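Local atomic coordinates of imine reductase (Bacillus cereus, PDB entry 4D3D), a protein that catalyses the NADPH-dependent, S-selective reduction of imines such as 2-methylpyrroline to the corresponding amines. Residues 150-155 with 172-177; 78-83 with 106-111; 113-118 with 183-188. All coordinates share one frame; numbering follows the deposited sequence.

Contact 1 of 3, residues 150-155 with 172-177; sequences YTYYSG and SSDYRG
The hydroxyl of Tyr175 donates to Gly155 O, OH to O 2.7 Å, meeting the carbonyl almost head-on while that oxygen sits in the plane of the tyrosine ring, at its edge. With CG anti to the backbone N (chi1 178°), the ring lies along the neighbouring strand end and receives Gly177 N over one face. Gly155 N bonds back to Gly177 O at 3.0 Å, so both polar backbone atoms of Gly155 are taken by segment 172-177. Upstream the two strands run parallel, and the ladder continues through Arg176 N to Tyr153 O, 2.8 Å, and Tyr153 N to Asp174 O, 3.0 Å, as far as Thr151 N on Ser172 O. There Ser172 CB sits over one face of the Tyr150 ring in a CH-pi contact, 3.5 Å from the centroid. On the same face of the sheet Asp174 and Tyr152 lie side by side, OD2 at the ring edge, 3.7 Å from CE1. Arg176 NE forms a salt bridge to Asp174 OD1 at 2.8 Å, from above the carboxylate plane. On the opposite face helix 157-170, which links the strands in a beta-alpha-beta crossover, lays Phe160 against the rings of Tyr153 and Tyr175. Asp174 OD2 also bonds Tyr221 OH of the second subunit; with both oxygens paired, the carboxylate is probably ionised, and it links this sheet edge to the dimer interface.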
ATOM      1  N   TYR B 150      14.490   3.318 -16.101  1.00 29.90           N
ATOM      2  CA  TYR B 150      14.453   1.888 -16.461  1.00 27.33           C
ATOM      3  C   TYR B 150      13.213   1.561 -17.298  1.00 26.24           C
ATOM      4  O   TYR B 150      12.128   2.141 -17.121  1.00 26.07           O
ATOM      5  CB  TYR B 150      14.508   0.984 -15.207  1.00 29.82           C
ATOM      6  CG  TYR B 150      15.914   0.808 -14.677  1.00 31.57           C
ATOM      7  CD1 TYR B 150      16.492   1.803 -13.888  1.00 34.09           C
ATOM      8  CD2 TYR B 150      16.673  -0.332 -14.998  1.00 33.87           C
ATOM      9  CE1 TYR B 150      17.794   1.678 -13.430  1.00 37.22           C
ATOM     10  CE2 TYR B 150      17.982  -0.476 -14.532  1.00 38.01           C
ATOM     11  CZ  TYR B 150      18.519   0.536 -13.744  1.00 37.70           C
ATOM     12  OH  TYR B 150      19.799   0.427 -13.296  1.00 38.39           O
ATOM     13  N   THR B 151      13.377   0.612 -18.200  1.00 24.47           N
ATOM     14  CA  THR B 151      12.249  -0.029 -18.924  1.00 23.37           C
ATOM     15  C   THR B 151      12.317  -1.540 -18.736  1.00 22.41           C
ATOM     16  O   THR B 151      13.412  -2.177 -18.807  1.00 19.11           O
ATOM     17  CB  THR B 151      12.406   0.301 -20.402  1.00 24.45           C
ATOM     18  OG1 THR B 151      12.315   1.731 -20.579  1.00 24.12           O
ATOM     19  CG2 THR B 151      11.374  -0.391 -21.271  1.00 22.47           C
ATOM     20  N   TYR B 152      11.200  -2.173 -18.404  1.00 21.95           N
ATOM     21  CA  TYR B 152      11.128  -3.632 -18.341  1.00 21.60           C
ATOM     22  C   TYR B 152      11.077  -4.204 -19.753  1.00 20.56           C
ATOM     23  O   TYR B 152      10.345  -3.701 -20.565  1.00 21.66           O
ATOM     24  CB  TYR B 152       9.823  -4.086 -17.676  1.00 24.99           C
ATOM     25  CG  TYR B 152       9.638  -3.699 -16.222  1.00 24.87           C
ATOM     26  CD1 TYR B 152      10.520  -4.145 -15.277  1.00 28.81           C
ATOM     27  CD2 TYR B 152       8.576  -2.937 -15.810  1.00 24.23           C
ATOM     28  CE1 TYR B 152      10.368  -3.814 -13.935  1.00 31.96           C
ATOM     29  CE2 TYR B 152       8.424  -2.602 -14.452  1.00 28.34           C
ATOM     30  CZ  TYR B 152       9.363  -3.011 -13.543  1.00 29.18           C
ATOM     31  OH  TYR B 152       9.279  -2.731 -12.153  1.00 30.48           O
ATOM     32  N   TYR B 153      11.830  -5.253 -20.028  1.00 19.36           N
ATOM     33  CA  TYR B 153      11.772  -5.917 -21.296  1.00 19.61           C
ATOM     34  C   TYR B 153      11.599  -7.382 -21.172  1.00 19.39           C
ATOM     35  O   TYR B 153      12.030  -8.045 -20.219  1.00 19.35           O
ATOM     36  CB  TYR B 153      13.084  -5.645 -22.064  1.00 18.83           C
ATOM     37  CG  TYR B 153      13.215  -4.267 -22.649  1.00 19.22           C
ATOM     38  CD1 TYR B 153      12.391  -3.855 -23.663  1.00 20.15           C
ATOM     39  CD2 TYR B 153      14.106  -3.337 -22.089  1.00 20.74           C
ATOM     40  CE1 TYR B 153      12.503  -2.589 -24.207  1.00 22.17           C
ATOM     41  CE2 TYR B 153      14.225  -2.048 -22.615  1.00 20.40           C
ATOM     42  CZ  TYR B 153      13.427  -1.667 -23.664  1.00 23.23           C
ATOM     43  OH  TYR B 153      13.470  -0.418 -24.249  1.00 25.64           O
ATOM     44  N   SER B 154      10.825  -7.978 -22.093  1.00 17.99           N
ATOM     45  CA  SER B 154      10.687  -9.429 -22.120  1.00 17.29           C
ATOM     46  C   SER B 154      10.427  -9.950 -23.531  1.00 19.86           C
ATOM     47  O   SER B 154      10.034  -9.173 -24.427  1.00 18.80           O
ATOM     48  CB  SER B 154       9.603  -9.977 -21.182  1.00 18.27           C
ATOM     49  OG  SER B 154       8.310  -9.539 -21.531  1.00 17.90           O
ATOM     50  N   GLY B 155      10.623 -11.241 -23.714  1.00 19.51           N
ATOM     51  CA  GLY B 155      10.601 -11.827 -25.072  1.00 20.41           C
ATOM     52  C   GLY B 155      11.888 -12.662 -25.264  1.00 22.13           C
ATOM     53  O   GLY B 155      12.612 -12.981 -24.327  1.00 21.39           O
ATOM     54  N   SER B 172      18.048   2.619 -19.108  1.00 23.93           N
ATOM     55  CA  SER B 172      18.565   1.347 -18.632  1.00 24.40           C
ATOM     56  C   SER B 172      17.509   0.248 -18.817  1.00 22.66           C
ATOM     57  O   SER B 172      16.339   0.550 -18.945  1.00 26.19           O
ATOM     58  CB  SER B 172      19.017   1.434 -17.176  1.00 27.90           C
ATOM     59  OG  SER B 172      20.112   2.336 -17.149  1.00 28.77           O
ATOM     60  N   SER B 173      17.945  -0.981 -18.923  1.00 23.99           N
ATOM     61  CA  SER B 173      17.042  -2.087 -19.206  1.00 24.62           C
ATOM     62  C   SER B 173      16.903  -3.008 -18.008  1.00 25.35           C
ATOM     63  O   SER B 173      17.820  -3.164 -17.186  1.00 26.05           O
ATOM     64  CB  SER B 173      17.543  -2.867 -20.399  1.00 25.26           C
ATOM     65  OG  SER B 173      18.764  -3.519 -20.099  1.00 28.09           O
ATOM     66  N   ASP B 174      15.734  -3.612 -17.868  1.00 24.03           N
ATOM     67  CA  ASP B 174      15.550  -4.670 -16.924  1.00 22.47           C
ATOM     68  C   ASP B 174      14.876  -5.802 -17.624  1.00 21.78           C
ATOM     69  O   ASP B 174      13.673  -5.862 -17.722  1.00 20.84           O
ATOM     70  CB  ASP B 174      14.767  -4.155 -15.699  1.00 23.30           C
ATOM     71  CG  ASP B 174      14.541  -5.246 -14.600  1.00 24.36           C
ATOM     72  OD1 ASP B 174      14.939  -6.412 -14.741  1.00 23.83           O
ATOM     73  OD2 ASP B 174      13.877  -4.896 -13.585  1.00 25.72           O
ATOM     74  N   TYR B 175      15.666  -6.749 -18.137  1.00 23.72           N
ATOM     75  CA  TYR B 175      15.132  -7.888 -18.841  1.00 20.94           C
ATOM     76  C   TYR B 175      14.546  -8.901 -17.848  1.00 19.60           C
ATOM     77  O   TYR B 175      15.256  -9.412 -16.977  1.00 19.95           O
ATOM     78  CB  TYR B 175      16.227  -8.602 -19.684  1.00 22.38           C
ATOM     79  CG  TYR B 175      15.740  -9.824 -20.401  1.00 21.39           C
ATOM     80  CD1 TYR B 175      14.933  -9.733 -21.578  1.00 23.30           C
ATOM     81  CD2 TYR B 175      16.004 -11.093 -19.922  1.00 24.49           C
ATOM     82  CE1 TYR B 175      14.513 -10.872 -22.235  1.00 20.97           C
ATOM     83  CE2 TYR B 175      15.523 -12.235 -20.547  1.00 22.74           C
ATOM     84  CZ  TYR B 175      14.792 -12.138 -21.714  1.00 22.84           C
ATOM     85  OH  TYR B 175      14.386 -13.310 -22.321  1.00 24.13           O
ATOM     86  N   ARG B 176      13.279  -9.211 -17.972  1.00 18.66           N
ATOM     87  CA  ARG B 176      12.581 -10.118 -17.020  1.00 20.45           C
ATOM     88  C   ARG B 176      12.370 -11.561 -17.423  1.00 24.13           C
ATOM     89  O   ARG B 176      11.897 -12.377 -16.601  1.00 24.98           O
ATOM     90  CB  ARG B 176      11.169  -9.571 -16.763  1.00 21.12           C
ATOM     91  CG  ARG B 176      11.174  -8.179 -16.243  1.00 20.56           C
ATOM     92  CD  ARG B 176      11.576  -7.934 -14.781  1.00 28.92           C
ATOM     93  NE  ARG B 176      12.910  -8.337 -14.440  1.00 31.71           N
ATOM     94  CZ  ARG B 176      13.300  -9.330 -13.650  1.00 30.41           C
ATOM     95  NH1 ARG B 176      12.503 -10.176 -12.996  1.00 29.91           N
ATOM     96  NH2 ARG B 176      14.579  -9.497 -13.552  1.00 31.56           N
ATOM     97  N   GLY B 177      12.655 -11.943 -18.656  1.00 19.66           N
ATOM     98  CA  GLY B 177      12.464 -13.340 -19.080  1.00 21.17           C
ATOM     99  C   GLY B 177      11.882 -13.516 -20.475  1.00 22.06           C
ATOM    100  O   GLY B 177      11.622 -12.516 -21.145  1.00 21.32           O
TER

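Contact 2 of 3, residues 78-83 with 106-111; sequences NELVIL and VLVNLS
Val81 and Leu107 stand side by side and point the same way, with Leu107 CD1 laid against Val81 CB at 3.6 Å. Farther along this face, Leu83 slants across its neighbours: CG is anti to the carbonyl carbon (chi1 -61°), and CD1 fits between Leu107 CB, 4.0 Å away, and the carboxamide of Asn109. Met91 of helix 88-95 packs on Leu83 and Asn109. The other face carries Leu80, Ile82, Val106 and Val108. Here Leu80 leans diagonally over the adjoining strand, its CD1 lying 3.7 Å from Val108 CG2 and also meeting Val106 CG1. Ile82 runs alongside Val108, CD1 to CB 3.9 Å, while its other branch, CG2, touches Leu110 CD1 at 3.7 Å. Helix 157-170 packs on Leu80 and Val106. Between the two faces, five backbone bonds join the parallel segments 78-83 and 106-111, the first and last using Glu79 O and Leu110 N just beyond the strands. Helix 88-95 links them as a beta-alpha-beta unit of the Rossmann-type NAD(P)-binding domain. Apart from the Asn109 carboxamide, the side chains that meet across the two faces are branched aliphatics, and the polar backbone between them is satisfied strand to strand, as expected at the centre of a doubly wound sheet.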
ATOM      1  N   ASN B  78      14.497  -0.369 -41.832  1.00 20.62           N
ATOM      2  CA  ASN B  78      15.331  -0.893 -40.780  1.00 20.96           C
ATOM      3  C   ASN B  78      14.801  -2.251 -40.296  1.00 19.43           C
ATOM      4  O   ASN B  78      13.597  -2.594 -40.446  1.00 18.83           O
ATOM      5  CB  ASN B  78      15.378   0.066 -39.545  1.00 20.82           C
ATOM      6  CG  ASN B  78      16.069   1.352 -39.800  1.00 23.33           C
ATOM      7  OD1 ASN B  78      15.441   2.430 -39.917  1.00 25.21           O
ATOM      8  ND2 ASN B  78      17.350   1.282 -39.954  1.00 22.00           N
ATOM      9  N   GLU B  79      15.700  -2.987 -39.632  1.00 21.27           N
ATOM     10  CA  GLU B  79      15.352  -4.235 -38.934  1.00 20.51           C
ATOM     11  C   GLU B  79      14.597  -3.966 -37.639  1.00 18.55           C
ATOM     12  O   GLU B  79      13.602  -4.607 -37.360  1.00 18.51           O
ATOM     13  CB  GLU B  79      16.644  -4.967 -38.568  1.00 22.57           C
ATOM     14  CG  GLU B  79      16.464  -6.211 -37.724  1.00 26.73           C
ATOM     15  CD  GLU B  79      17.846  -6.877 -37.471  1.00 33.74           C
ATOM     16  OE1 GLU B  79      18.798  -6.198 -37.019  1.00 38.46           O
ATOM     17  OE2 GLU B  79      17.973  -8.040 -37.850  1.00 38.45           O
ATOM     18  N   LEU B  80      15.076  -2.969 -36.896  1.00 19.09           N
ATOM     19  CA  LEU B  80      14.465  -2.615 -35.598  1.00 19.00           C
ATOM     20  C   LEU B  80      13.425  -1.492 -35.726  1.00 17.08           C
ATOM     21  O   LEU B  80      13.750  -0.391 -36.257  1.00 18.46           O
ATOM     22  CB  LEU B  80      15.574  -2.214 -34.635  1.00 18.90           C
ATOM     23  CG  LEU B  80      15.104  -1.955 -33.205  1.00 20.49           C
ATOM     24  CD1 LEU B  80      14.575  -3.209 -32.571  1.00 22.42           C
ATOM     25  CD2 LEU B  80      16.223  -1.358 -32.354  1.00 21.44           C
ATOM     26  N   VAL B  81      12.194  -1.790 -35.242  1.00 18.03           N
ATOM     27  CA  VAL B  81      11.033  -0.894 -35.373  1.00 16.48           C
ATOM     28  C   VAL B  81      10.480  -0.699 -33.974  1.00 20.00           C
ATOM     29  O   VAL B  81       9.971  -1.637 -33.385  1.00 21.26           O
ATOM     30  CB  VAL B  81       9.991  -1.557 -36.281  1.00 17.03           C
ATOM     31  CG1 VAL B  81       8.765  -0.662 -36.376  1.00 20.81           C
ATOM     32  CG2 VAL B  81      10.601  -1.927 -37.635  1.00 17.14           C
ATOM     33  N   ILE B  82      10.595   0.525 -33.450  1.00 18.07           N
ATOM     34  CA  ILE B  82       9.959   0.868 -32.173  1.00 18.38           C
ATOM     35  C   ILE B  82       8.483   1.252 -32.386  1.00 20.54           C
ATOM     36  O   ILE B  82       8.210   2.151 -33.162  1.00 21.32           O
ATOM     37  CB  ILE B  82      10.699   2.033 -31.497  1.00 20.76           C
ATOM     38  CG1 ILE B  82      12.212   1.817 -31.345  1.00 24.69           C
ATOM     39  CG2 ILE B  82      10.035   2.386 -30.154  1.00 20.88           C
ATOM     40  CD1 ILE B  82      12.648   0.548 -30.779  1.00 29.51           C
ATOM     41  N   LEU B  83       7.546   0.551 -31.758  1.00 19.07           N
ATOM     42  CA  LEU B  83       6.153   0.878 -31.896  1.00 19.60           C
ATOM     43  C   LEU B  83       5.733   1.638 -30.626  1.00 22.64           C
ATOM     44  O   LEU B  83       5.489   1.041 -29.584  1.00 23.10           O
ATOM     45  CB  LEU B  83       5.339  -0.378 -32.048  1.00 19.21           C
ATOM     46  CG  LEU B  83       5.664  -1.231 -33.275  1.00 18.94           C
ATOM     47  CD1 LEU B  83       4.797  -2.445 -33.269  1.00 22.19           C
ATOM     48  CD2 LEU B  83       5.323  -0.457 -34.527  1.00 22.36           C
ATOM     49  N   VAL B 106      12.058  -6.737 -36.232  1.00 19.61           N
ATOM     50  CA  VAL B 106      11.963  -6.887 -34.743  1.00 19.42           C
ATOM     51  C   VAL B 106      11.136  -5.690 -34.262  1.00 18.82           C
ATOM     52  O   VAL B 106      11.596  -4.517 -34.428  1.00 20.71           O
ATOM     53  CB  VAL B 106      13.354  -6.839 -34.110  1.00 21.07           C
ATOM     54  CG1 VAL B 106      13.256  -6.890 -32.573  1.00 20.35           C
ATOM     55  CG2 VAL B 106      14.166  -8.019 -34.591  1.00 26.35           C
ATOM     56  N   LEU B 107       9.931  -5.954 -33.777  1.00 19.21           N
ATOM     57  CA  LEU B 107       8.959  -4.954 -33.355  1.00 18.15           C
ATOM     58  C   LEU B 107       9.096  -4.818 -31.828  1.00 19.59           C
ATOM     59  O   LEU B 107       8.969  -5.822 -31.123  1.00 18.90           O
ATOM     60  CB  LEU B 107       7.509  -5.391 -33.670  1.00 21.61           C
ATOM     61  CG  LEU B 107       7.031  -5.369 -35.130  1.00 22.41           C
ATOM     62  CD1 LEU B 107       7.434  -4.114 -35.896  1.00 22.16           C
ATOM     63  CD2 LEU B 107       7.592  -6.578 -35.895  1.00 22.70           C
ATOM     64  N   VAL B 108       9.351  -3.614 -31.349  1.00 19.74           N
ATOM     65  CA  VAL B 108       9.425  -3.381 -29.889  1.00 21.13           C
ATOM     66  C   VAL B 108       8.120  -2.665 -29.521  1.00 22.42           C
ATOM     67  O   VAL B 108       7.947  -1.455 -29.787  1.00 21.50           O
ATOM     68  CB  VAL B 108      10.684  -2.542 -29.537  1.00 20.95           C
ATOM     69  CG1 VAL B 108      10.785  -2.297 -28.015  1.00 21.59           C
ATOM     70  CG2 VAL B 108      11.924  -3.182 -30.039  1.00 21.27           C
ATOM     71  N   ASN B 109       7.239  -3.356 -28.827  1.00 22.87           N
ATOM     72  CA  ASN B 109       5.906  -2.851 -28.506  1.00 26.88           C
ATOM     73  C   ASN B 109       5.973  -2.206 -27.173  1.00 28.92           C
ATOM     74  O   ASN B 109       6.162  -2.924 -26.174  1.00 24.94           O
ATOM     75  CB  ASN B 109       4.915  -4.008 -28.387  1.00 33.06           C
ATOM     76  CG  ASN B 109       4.085  -4.177 -29.614  1.00 45.42           C
ATOM     77  OD1 ASN B 109       4.316  -5.094 -30.459  1.00 45.27           O
ATOM     78  ND2 ASN B 109       3.163  -3.246 -29.793  1.00 41.54           N
ATOM     79  N   LEU B 110       5.709  -0.912 -27.128  1.00 25.86           N
ATOM     80  CA  LEU B 110       5.668  -0.177 -25.837  1.00 29.57           C
ATOM     81  C   LEU B 110       4.289   0.159 -25.315  1.00 29.11           C
ATOM     82  O   LEU B 110       4.186   0.787 -24.293  1.00 30.69           O
ATOM     83  CB  LEU B 110       6.468   1.105 -25.960  1.00 31.85           C
ATOM     84  CG  LEU B 110       7.901   0.940 -26.485  1.00 28.95           C
ATOM     85  CD1 LEU B 110       8.533   2.313 -26.766  1.00 33.00           C
ATOM     86  CD2 LEU B 110       8.792   0.126 -25.586  1.00 31.82           C
ATOM     87  N   SER B 111       3.202  -0.256 -25.943  1.00 29.55           N
ATOM     88  CA  SER B 111       1.880   0.060 -25.415  0.50 29.85           C
ATOM     89  C   SER B 111       1.696  -0.586 -24.023  1.00 33.44           C
ATOM     90  O   SER B 111       2.021  -1.767 -23.861  1.00 32.65           O
ATOM     91  CB  SER B 111       0.813  -0.489 -26.345  0.50 29.12           C
ATOM     92  OG  SER B 111       0.840   0.140 -27.657  0.50 25.86           O
TER

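Contact 3 of 3, residues 113-118 with 183-188; sequences DTPEKA and AMLYYQ
The carboxamide of Gln188 and the peptide carbonyl of Asp113 meet out of plane: NE2 donates to Asp113 O at 3.2 Å from above the carbonyl plane, 46° out of it, and the oxygen is itself tilted from the amide plane. A bend at chi2 (-54°) turns the glutamine end toward the loop. The Asp113 carboxylate faces back to its own chain, OD1 accepting from Thr114 N at 2.8 Å through the anti lone pair. Pro115 offers the tip of its ring, with CG resting on Leu185 CA at 3.8 Å and near Leu185 CB. Thr114 is the N-cap of helix 115-127; the first turn of this helix, in the NAD(P)-binding domain, abuts helix 182-210, the long helix leading into the C-terminal domain of this 6-phosphogluconate dehydrogenase-like fold. Met184 fills the angle between them: its CB lies 3.4 Å from Asp113 O and 3.9 Å from Pro115 N, and its CG reaches Ala118 CB at 4.3 Å. Asp113 O is thus buried among methionine carbons, with the Gln188 amide as its polar partner across the contact. The second subunit closes over the cap, where its Glu268 accepts from Glu116 N.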
ATOM      1  N   ASP B 113      -0.579  -2.483 -21.586  1.00 20.61           N
ATOM      2  CA  ASP B 113      -1.695  -3.351 -21.602  1.00 24.35           C
ATOM      3  C   ASP B 113      -1.345  -4.592 -20.764  1.00 22.55           C
ATOM      4  O   ASP B 113      -0.386  -4.546 -19.930  1.00 19.95           O
ATOM      5  CB  ASP B 113      -2.112  -3.716 -23.082  1.00 27.49           C
ATOM      6  CG  ASP B 113      -3.614  -3.965 -23.228  1.00 29.14           C
ATOM      7  OD1 ASP B 113      -4.339  -4.688 -22.438  1.00 28.42           O
ATOM      8  OD2 ASP B 113      -4.172  -3.449 -24.219  1.00 30.90           O
ATOM      9  N   THR B 114      -2.218  -5.576 -20.868  1.00 22.98           N
ATOM     10  CA  THR B 114      -2.162  -6.736 -20.093  1.00 21.31           C
ATOM     11  C   THR B 114      -1.008  -7.647 -20.644  1.00 20.62           C
ATOM     12  O   THR B 114      -0.558  -7.552 -21.819  1.00 19.56           O
ATOM     13  CB  THR B 114      -3.462  -7.485 -20.069  1.00 24.30           C
ATOM     14  OG1 THR B 114      -3.744  -8.148 -21.321  1.00 22.16           O
ATOM     15  CG2 THR B 114      -4.673  -6.569 -19.651  1.00 24.10           C
ATOM     16  N   PRO B 115      -0.614  -8.596 -19.806  1.00 17.23           N
ATOM     17  CA  PRO B 115       0.337  -9.623 -20.262  1.00 15.15           C
ATOM     18  C   PRO B 115      -0.243 -10.417 -21.446  1.00 14.25           C
ATOM     19  O   PRO B 115       0.491 -10.723 -22.374  1.00 16.29           O
ATOM     20  CB  PRO B 115       0.453 -10.499 -19.015  1.00 17.56           C
ATOM     21  CG  PRO B 115       0.275  -9.525 -17.849  1.00 17.72           C
ATOM     22  CD  PRO B 115      -0.823  -8.624 -18.324  1.00 18.17           C
ATOM     23  N   GLU B 116      -1.526 -10.776 -21.412  1.00 14.94           N
ATOM     24  CA  GLU B 116      -2.108 -11.606 -22.488  1.00 19.30           C
ATOM     25  C   GLU B 116      -2.135 -10.844 -23.813  1.00 17.23           C
ATOM     26  O   GLU B 116      -1.880 -11.419 -24.876  1.00 18.25           O
ATOM     27  CB  GLU B 116      -3.464 -12.126 -22.117  1.00 22.94           C
ATOM     28  CG  GLU B 116      -4.228 -12.863 -23.224  1.00 28.47           C
ATOM     29  CD  GLU B 116      -5.648 -13.352 -22.839  1.00 41.95           C
ATOM     30  OE1 GLU B 116      -6.081 -13.232 -21.664  1.00 42.86           O
ATOM     31  OE2 GLU B 116      -6.342 -13.947 -23.721  1.00 42.15           O
ATOM     32  N   LYS B 117      -2.359  -9.562 -23.773  1.00 16.95           N
ATOM     33  CA  LYS B 117      -2.334  -8.779 -25.035  1.00 19.75           C
ATOM     34  C   LYS B 117      -0.923  -8.782 -25.715  1.00 19.81           C
ATOM     35  O   LYS B 117      -0.825  -8.977 -26.925  1.00 19.86           O
ATOM     36  CB  LYS B 117      -2.838  -7.378 -24.775  1.00 24.71           C
ATOM     37  CG  LYS B 117      -4.378  -7.414 -24.489  1.00 36.46           C
ATOM     38  CD  LYS B 117      -5.232  -6.398 -25.247  1.00 44.57           C
ATOM     39  CE  LYS B 117      -4.898  -6.330 -26.735  1.00 47.16           C
ATOM     40  NZ  LYS B 117      -6.006  -6.027 -27.723  1.00 45.51           N
ATOM     41  N   ALA B 118       0.139  -8.658 -24.920  1.00 15.66           N
ATOM     42  CA  ALA B 118       1.495  -8.752 -25.363  1.00 17.06           C
ATOM     43  C   ALA B 118       1.817 -10.157 -25.902  1.00 16.82           C
ATOM     44  O   ALA B 118       2.473 -10.269 -26.944  1.00 16.70           O
ATOM     45  CB  ALA B 118       2.461  -8.403 -24.272  1.00 17.78           C
ATOM     46  N   ALA B 183       7.122  -8.283 -19.160  1.00 18.14           N
ATOM     47  CA  ALA B 183       7.322  -6.876 -19.054  1.00 18.60           C
ATOM     48  C   ALA B 183       6.053  -6.151 -18.616  1.00 16.71           C
ATOM     49  O   ALA B 183       6.124  -5.232 -17.755  1.00 17.76           O
ATOM     50  CB  ALA B 183       7.813  -6.298 -20.355  1.00 18.61           C
ATOM     51  N   MET B 184       4.903  -6.599 -19.093  1.00 14.82           N
ATOM     52  CA  MET B 184       3.633  -6.002 -18.677  1.00 17.33           C
ATOM     53  C   MET B 184       3.216  -6.492 -17.265  1.00 17.43           C
ATOM     54  O   MET B 184       2.596  -5.738 -16.488  1.00 19.07           O
ATOM     55  CB  MET B 184       2.537  -6.279 -19.699  1.00 20.01           C
ATOM     56  CG  MET B 184       2.777  -5.593 -21.093  1.00 25.55           C
ATOM     57  SD  MET B 184       3.723  -4.018 -21.140  1.00 46.16           S
ATOM     58  CE  MET B 184       2.395  -3.450 -20.327  1.00 15.99           C
ATOM     59  N   LEU B 185       3.527  -7.729 -16.968  1.00 15.30           N
ATOM     60  CA  LEU B 185       3.172  -8.324 -15.678  1.00 14.75           C
ATOM     61  C   LEU B 185       3.799  -7.511 -14.559  1.00 15.34           C
ATOM     62  O   LEU B 185       3.074  -7.024 -13.666  1.00 16.33           O
ATOM     63  CB  LEU B 185       3.571  -9.749 -15.556  1.00 15.71           C
ATOM     64  CG  LEU B 185       3.219 -10.366 -14.141  1.00 15.76           C
ATOM     65  CD1 LEU B 185       1.728 -10.552 -13.873  1.00 17.78           C
ATOM     66  CD2 LEU B 185       4.022 -11.626 -14.063  1.00 20.31           C
ATOM     67  N   TYR B 186       5.087  -7.327 -14.609  1.00 15.07           N
ATOM     68  CA  TYR B 186       5.811  -6.605 -13.533  1.00 15.27           C
ATOM     69  C   TYR B 186       5.335  -5.134 -13.391  1.00 17.30           C
ATOM     70  O   TYR B 186       5.097  -4.617 -12.309  1.00 17.20           O
ATOM     71  CB  TYR B 186       7.292  -6.641 -13.718  1.00 16.64           C
ATOM     72  CG  TYR B 186       7.957  -7.986 -13.339  1.00 14.69           C
ATOM     73  CD1 TYR B 186       8.068  -9.031 -14.234  1.00 16.41           C
ATOM     74  CD2 TYR B 186       8.402  -8.218 -12.020  1.00 15.97           C
ATOM     75  CE1 TYR B 186       8.645 -10.253 -13.880  1.00 17.57           C
ATOM     76  CE2 TYR B 186       8.964  -9.446 -11.661  1.00 16.26           C
ATOM     77  CZ  TYR B 186       9.099 -10.441 -12.567  1.00 17.36           C
ATOM     78  OH  TYR B 186       9.713 -11.641 -12.194  1.00 18.73           O
ATOM     79  N   TYR B 187       5.100  -4.464 -14.540  1.00 16.62           N
ATOM     80  CA  TYR B 187       4.547  -3.131 -14.533  1.00 18.48           C
ATOM     81  C   TYR B 187       3.147  -3.038 -13.873  1.00 17.30           C
ATOM     82  O   TYR B 187       2.926  -2.228 -12.933  1.00 17.48           O
ATOM     83  CB  TYR B 187       4.460  -2.655 -15.998  1.00 19.96           C
ATOM     84  CG  TYR B 187       4.138  -1.157 -16.047  1.00 24.27           C
ATOM     85  CD1 TYR B 187       5.136  -0.194 -15.977  1.00 33.94           C
ATOM     86  CD2 TYR B 187       2.828  -0.759 -16.114  1.00 27.32           C
ATOM     87  CE1 TYR B 187       4.814   1.160 -15.991  1.00 36.26           C
ATOM     88  CE2 TYR B 187       2.484   0.578 -16.151  1.00 26.58           C
ATOM     89  CZ  TYR B 187       3.445   1.522 -16.053  1.00 32.13           C
ATOM     90  OH  TYR B 187       3.047   2.853 -16.091  1.00 37.58           O
ATOM     91  N   GLN B 188       2.230  -3.878 -14.293  1.00 15.39           N
ATOM     92  CA  GLN B 188       0.864  -3.792 -13.817  1.00 14.86           C
ATOM     93  C   GLN B 188       0.728  -4.186 -12.344  1.00 14.91           C
ATOM     94  O   GLN B 188      -0.060  -3.552 -11.623  1.00 15.67           O
ATOM     95  CB  GLN B 188      -0.088  -4.665 -14.630  1.00 15.02           C
ATOM     96  CG  GLN B 188      -0.231  -4.287 -16.103  1.00 16.42           C
ATOM     97  CD  GLN B 188      -0.621  -2.844 -16.363  1.00 20.71           C
ATOM     98  OE1 GLN B 188      -1.114  -2.163 -15.486  1.00 21.25           O
ATOM     99  NE2 GLN B 188      -0.382  -2.359 -17.629  1.00 19.26           N
TER

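Overall arrangement
From the N terminus, contact 2 comes first: 78-83 opens a loop that runs out through helix 88-95 and closes at 106-111, in the central part of the sheet. Contact 3 opens at once with 113-118. Before it can close, the chain traces helix 115-127 and strand 131-137, and then makes the complete 150-155/172-177 loop of contact 1, which therefore nests within contact 3; none of the three cross. Helix 182-210 then returns to 113-118, tying the two domains together. A probable hydrogen bond between Ser154 OG and Ala183 N joins contacts 1 and 3, Tyr153 packs on Val108 between contacts 1 and 2, and contacts 1 and 3 both touch the second subunit.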